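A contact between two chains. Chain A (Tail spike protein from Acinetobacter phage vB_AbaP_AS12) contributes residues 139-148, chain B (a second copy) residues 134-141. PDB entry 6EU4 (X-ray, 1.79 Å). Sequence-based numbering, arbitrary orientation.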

ATOM      1  N   ILE A 139      16.788  -1.312 -24.983  1.00 15.46           N
ATOM      2  CA  ILE A 139      18.190  -1.650 -24.755  1.00 15.44           C
ATOM      3  C   ILE A 139      18.208  -2.725 -23.680  1.00 17.71           C
ATOM      4  O   ILE A 139      17.644  -2.525 -22.600  1.00 18.92           O
ATOM      5  CB  ILE A 139      19.014  -0.433 -24.294  1.00 16.74           C
ATOM      6  CG1 ILE A 139      18.835   0.755 -25.237  1.00 19.58           C
ATOM      7  CG2 ILE A 139      20.481  -0.823 -24.153  1.00 19.79           C
ATOM      8  CD1 ILE A 139      19.427   2.048 -24.704  1.00 22.48           C
ATOM      9  N   GLU A 140      18.831  -3.869 -23.973  1.00 17.08           N
ATOM     10  CA  GLU A 140      18.794  -5.026 -23.084  1.00 14.94           C
ATOM     11  C   GLU A 140      20.198  -5.603 -22.928  1.00 14.53           C
ATOM     12  O   GLU A 140      20.796  -6.057 -23.911  1.00 16.32           O
ATOM     13  CB  GLU A 140      17.839  -6.103 -23.624  1.00 20.60           C
ATOM     14  CG  GLU A 140      17.772  -7.384 -22.767  1.00 26.09           C
ATOM     15  CD  GLU A 140      16.959  -8.501 -23.420  1.00 34.88           C
ATOM     16  OE1 GLU A 140      16.159  -8.210 -24.330  1.00 37.87           O
ATOM     17  OE2 GLU A 140      17.111  -9.672 -23.007  1.00 37.58           O
ATOM     18  N   GLY A 141      20.718  -5.593 -21.698  1.00 14.94           N
ATOM     19  CA  GLY A 141      21.865  -6.395 -21.338  1.00 15.36           C
ATOM     20  C   GLY A 141      21.414  -7.638 -20.579  1.00 17.35           C
ATOM     21  O   GLY A 141      20.231  -7.846 -20.327  1.00 16.76           O
ATOM     22  N   THR A 142      22.387  -8.483 -20.205  1.00 17.75           N
ATOM     23  CA  THR A 142      22.055  -9.676 -19.422  1.00 17.79           C
ATOM     24  C   THR A 142      22.273  -9.499 -17.927  1.00 18.65           C
ATOM     25  O   THR A 142      21.987 -10.428 -17.156  1.00 16.80           O
ATOM     26  CB  THR A 142      22.855 -10.893 -19.897  1.00 19.91           C
ATOM     27  OG1 THR A 142      24.260 -10.631 -19.782  1.00 20.36           O
ATOM     28  CG2 THR A 142      22.492 -11.274 -21.323  1.00 21.54           C
ATOM     29  N   GLY A 143      22.737  -8.339 -17.493  1.00 16.87           N
ATOM     30  CA  GLY A 143      22.922  -8.091 -16.084  1.00 15.81           C
ATOM     31  C   GLY A 143      23.926  -6.983 -15.847  1.00 14.95           C
ATOM     32  O   GLY A 143      24.766  -6.662 -16.704  1.00 14.64           O
ATOM     33  N   GLU A 144      23.840  -6.415 -14.641  1.00 14.82           N
ATOM     34  CA  GLU A 144      24.519  -5.182 -14.273  1.00 15.63           C
ATOM     35  C   GLU A 144      25.983  -5.375 -13.892  1.00 17.44           C
ATOM     36  O   GLU A 144      26.705  -4.385 -13.769  1.00 18.07           O
ATOM     37  CB  GLU A 144      23.773  -4.519 -13.113  1.00 17.30           C
ATOM     38  CG  GLU A 144      22.274  -4.280 -13.371  1.00 18.04           C
ATOM     39  CD  GLU A 144      21.360  -5.374 -12.771  1.00 18.58           C
ATOM     40  OE1 GLU A 144      21.553  -6.573 -13.101  1.00 17.39           O
ATOM     41  OE2 GLU A 144      20.452  -5.010 -11.970  1.00 19.13           O
ATOM     42  N   LEU A 145      26.453  -6.604 -13.708  1.00 16.81           N
ATOM     43  CA  LEU A 145      27.874  -6.797 -13.412  1.00 15.90           C
ATOM     44  C   LEU A 145      28.727  -6.715 -14.661  1.00 19.94           C
ATOM     45  O   LEU A 145      29.868  -6.241 -14.602  1.00 21.82           O
ATOM     46  CB  LEU A 145      28.114  -8.157 -12.760  1.00 19.37           C
ATOM     47  CG  LEU A 145      27.487  -8.385 -11.393  1.00 21.85           C
ATOM     48  CD1 LEU A 145      27.824  -9.805 -10.932  1.00 22.03           C
ATOM     49  CD2 LEU A 145      27.966  -7.344 -10.382  1.00 22.44           C
ATOM     50  N   ASP A 146      28.211  -7.195 -15.790  1.00 18.87           N
ATOM     51  CA  ASP A 146      29.035  -7.466 -16.953  1.00 20.54           C
ATOM     52  C   ASP A 146      28.651  -6.689 -18.196  1.00 20.68           C
ATOM     53  O   ASP A 146      29.408  -6.729 -19.177  1.00 19.59           O
ATOM     54  CB  ASP A 146      28.995  -8.960 -17.281  1.00 23.47           C
ATOM     55  CG  ASP A 146      29.581  -9.808 -16.159  1.00 27.26           C
ATOM     56  OD1 ASP A 146      30.510  -9.338 -15.455  1.00 29.05           O
ATOM     57  OD2 ASP A 146      29.114 -10.937 -15.986  1.00 28.72           O
ATOM     58  N   CYS A 147      27.525  -5.978 -18.182  1.00 16.21           N
ATOM     59  CA  CYS A 147      26.998  -5.283 -19.352  1.00 15.15           C
ATOM     60  C   CYS A 147      26.854  -3.802 -19.043  1.00 15.09           C
ATOM     61  O   CYS A 147      26.293  -3.440 -18.008  1.00 15.16           O
ATOM     62  CB  CYS A 147      25.628  -5.837 -19.765  1.00 17.35           C
ATOM     63  SG  CYS A 147      25.655  -7.597 -20.130  1.00 22.14           S
ATOM     64  N   GLY A 148      27.315  -2.945 -19.945  1.00 16.14           N
ATOM     65  CA  GLY A 148      27.064  -1.537 -19.741  1.00 17.38           C
ATOM     66  C   GLY A 148      28.173  -0.673 -20.293  1.00 18.22           C
ATOM     67  O   GLY A 148      28.982  -1.114 -21.104  1.00 18.33           O
TER
ATOM     68  N   ASN B 134      24.892 -19.074 -11.864  1.00 13.00           N
ATOM     69  CA  ASN B 134      25.690 -18.254 -10.977  1.00 13.05           C
ATOM     70  C   ASN B 134      25.175 -16.811 -10.946  1.00 15.25           C
ATOM     71  O   ASN B 134      24.182 -16.525 -10.270  1.00 16.12           O
ATOM     72  CB  ASN B 134      27.168 -18.288 -11.374  1.00 15.32           C
ATOM     73  CG  ASN B 134      27.762 -19.686 -11.334  1.00 18.72           C
ATOM     74  OD1 ASN B 134      28.429 -20.113 -12.284  1.00 18.65           O
ATOM     75  ND2 ASN B 134      27.548 -20.395 -10.224  1.00 16.98           N
ATOM     76  N   SER B 135      25.866 -15.898 -11.623  1.00 14.51           N
ATOM     77  CA  SER B 135      25.498 -14.488 -11.598  1.00 14.59           C
ATOM     78  C   SER B 135      25.437 -13.915 -13.009  1.00 15.36           C
ATOM     79  O   SER B 135      25.990 -14.475 -13.962  1.00 15.81           O
ATOM     80  CB  SER B 135      26.486 -13.689 -10.745  1.00 15.88           C
ATOM     81  OG  SER B 135      26.329 -14.065  -9.386  1.00 15.41           O
ATOM     82  N   ASN B 136      24.740 -12.774 -13.131  1.00 14.21           N
ATOM     83  CA  ASN B 136      24.624 -12.066 -14.415  1.00 15.17           C
ATOM     84  C   ASN B 136      24.071 -12.995 -15.494  1.00 15.19           C
ATOM     85  O   ASN B 136      24.540 -13.006 -16.635  1.00 16.24           O
ATOM     86  CB  ASN B 136      25.966 -11.477 -14.846  1.00 15.31           C
ATOM     87  CG  ASN B 136      25.812 -10.184 -15.602  1.00 20.04           C
ATOM     88  OD1 ASN B 136      25.956  -9.100 -15.041  1.00 20.51           O
ATOM     89  ND2 ASN B 136      25.488 -10.291 -16.886  1.00 20.12           N
ATOM     90  N   THR B 137      23.075 -13.786 -15.127  1.00 13.86           N
ATOM     91  CA  THR B 137      22.510 -14.788 -16.011  1.00 14.37           C
ATOM     92  C   THR B 137      21.089 -14.387 -16.376  1.00 15.44           C
ATOM     93  O   THR B 137      20.252 -14.202 -15.494  1.00 15.94           O
ATOM     94  CB  THR B 137      22.537 -16.166 -15.349  1.00 20.42           C
ATOM     95  OG1 THR B 137      23.870 -16.427 -14.894  1.00 26.88           O
ATOM     96  CG2 THR B 137      22.159 -17.233 -16.366  1.00 19.00           C
ATOM     97  N   THR B 138      20.815 -14.293 -17.674  1.00 14.37           N
ATOM     98  CA  THR B 138      19.459 -14.065 -18.158  1.00 15.16           C
ATOM     99  C   THR B 138      18.998 -15.331 -18.862  1.00 13.99           C
ATOM    100  O   THR B 138      19.688 -15.836 -19.759  1.00 15.79           O
ATOM    101  CB  THR B 138      19.393 -12.854 -19.087  1.00 18.37           C
ATOM    102  OG1 THR B 138      19.645 -11.659 -18.332  1.00 18.15           O
ATOM    103  CG2 THR B 138      18.011 -12.737 -19.737  1.00 19.23           C
ATOM    104  N   ILE B 139      17.865 -15.868 -18.412  1.00 14.58           N
ATOM    105  CA  ILE B 139      17.259 -17.063 -18.987  1.00 14.16           C
ATOM    106  C   ILE B 139      15.823 -16.692 -19.333  1.00 17.75           C
ATOM    107  O   ILE B 139      15.101 -16.202 -18.461  1.00 18.21           O
ATOM    108  CB  ILE B 139      17.280 -18.249 -18.005  1.00 16.19           C
ATOM    109  CG1 ILE B 139      18.696 -18.511 -17.497  1.00 17.14           C
ATOM    110  CG2 ILE B 139      16.682 -19.479 -18.683  1.00 19.44           C
ATOM    111  CD1 ILE B 139      18.759 -19.419 -16.288  1.00 20.14           C
ATOM    112  N   GLU B 140      15.415 -16.902 -20.591  1.00 15.23           N
ATOM    113  CA  GLU B 140      14.087 -16.509 -21.060  1.00 13.43           C
ATOM    114  C   GLU B 140      13.416 -17.634 -21.846  1.00 14.85           C
ATOM    115  O   GLU B 140      13.915 -18.037 -22.902  1.00 16.80           O
ATOM    116  CB  GLU B 140      14.201 -15.250 -21.922  1.00 16.67           C
ATOM    117  CG  GLU B 140      12.894 -14.739 -22.490  1.00 24.61           C
ATOM    118  CD  GLU B 140      13.113 -13.610 -23.498  1.00 35.04           C
ATOM    119  OE1 GLU B 140      14.114 -12.871 -23.366  1.00 38.09           O
ATOM    120  OE2 GLU B 140      12.290 -13.459 -24.421  1.00 37.84           O
ATOM    121  N   GLY B 141      12.275 -18.120 -21.341  1.00 15.30           N
ATOM    122  CA  GLY B 141      11.350 -18.918 -22.125  1.00 16.01           C
ATOM    123  C   GLY B 141      10.177 -18.070 -22.628  1.00 16.72           C
ATOM    124  O   GLY B 141      10.064 -16.878 -22.344  1.00 17.53           O
TER
HETATM  125  O   HOH W   1      18.397  -9.227 -18.582  1.00 32.97           O
HETATM  126  O   HOH W   2      25.537 -12.944 -19.430  1.00 30.95           O

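The contact joins the end of a strand and the turn that follows it in chain A to a loop and the start of a strand in chain B. The backbones come closest at two points, Thr142(A) opposite Thr138(B), with CA atoms 5.3 Å apart, and Gly143(A) opposite Asn136(B), with CA atoms 4.6 Å apart. No backbone-to-backbone hydrogen bond links the two stretches; side chains of chain B reach the main chain of chain A instead, and two waters complete the seam.

Ile139(A) lies in the strand, out of reach of the partner. The next residue, Glu140(A), points toward chain B and brings its OE2 to 4.4 Å from OE1 of Glu140(B), the same residue in the second copy. Two like charges so near would repel if left alone, but the carboxylate oxygens of both residues are hydrogen-bonded elsewhere in the structure.

At Gly141(A) a CB would lie 2.9 Å from Cys147(A) CB, a clash within chain A. Gly141(A) O is 4.3 Å from Thr138(B) OG1, too far for a direct bond, and water 1 bridges the gap, donating to Gly141(A) O at 2.9 Å and to Thr138(B) OG1 at 2.7 Å.

That same hydroxyl is also a donor. Thr138(B) OG1 gives its proton to Thr142(A) O at 2.9 Å, so one small side chain both accepts from the water and donates to the neighbouring backbone. Thr142(A) points toward chain B as well, and its OG1, 2.7 Å from water 2, connects through that water to Asn136(B) O, which accepts a proton from it at 3.0 Å. Although Thr142(A) OG1 also lies 3.2 Å from Asn136(B) ND2, the angle is too poor for a hydrogen bond. Within chain A, Thr142(A) N donates to Cys147(A) SG at 3.4 Å, tying the start of the turn to its far side.

Gly143(A) suits its place for two reasons. Its backbone angles, 158/160, would jam a CB against the preceding carbonyl, and that CB would also sit 2.6 Å from CG of Asn136(B). The bare glycine lets the asparagine side chain lie directly against the main chain.

Beyond it the chain curls around Asn136(B) OD1, while the Glu144(A) side chain starts away from chain B. Leu145(A) N and Asp146(A) N both donate to Asn136(B) OD1, at 2.9 and 3.0 Å; both bonds are weak, with N-H...O angles near 130°; the two consecutive amides share one acceptor. An amide oxygen, with two lone pairs, is well fitted to such a role. Apolar contact adds to these polar links: Leu145(A) CD1 rests 4.1 Å from Ser135(B) CB. Asp146(A) OD2, hydrogen-bonded elsewhere in the structure, approaches Asn136(B) CB at 3.4 Å, a close contact between a carboxylate oxygen and a methylene carbon. The turn is further held by a weak bond from Cys147(A) N to Gly143(A) O at 3.2 Å.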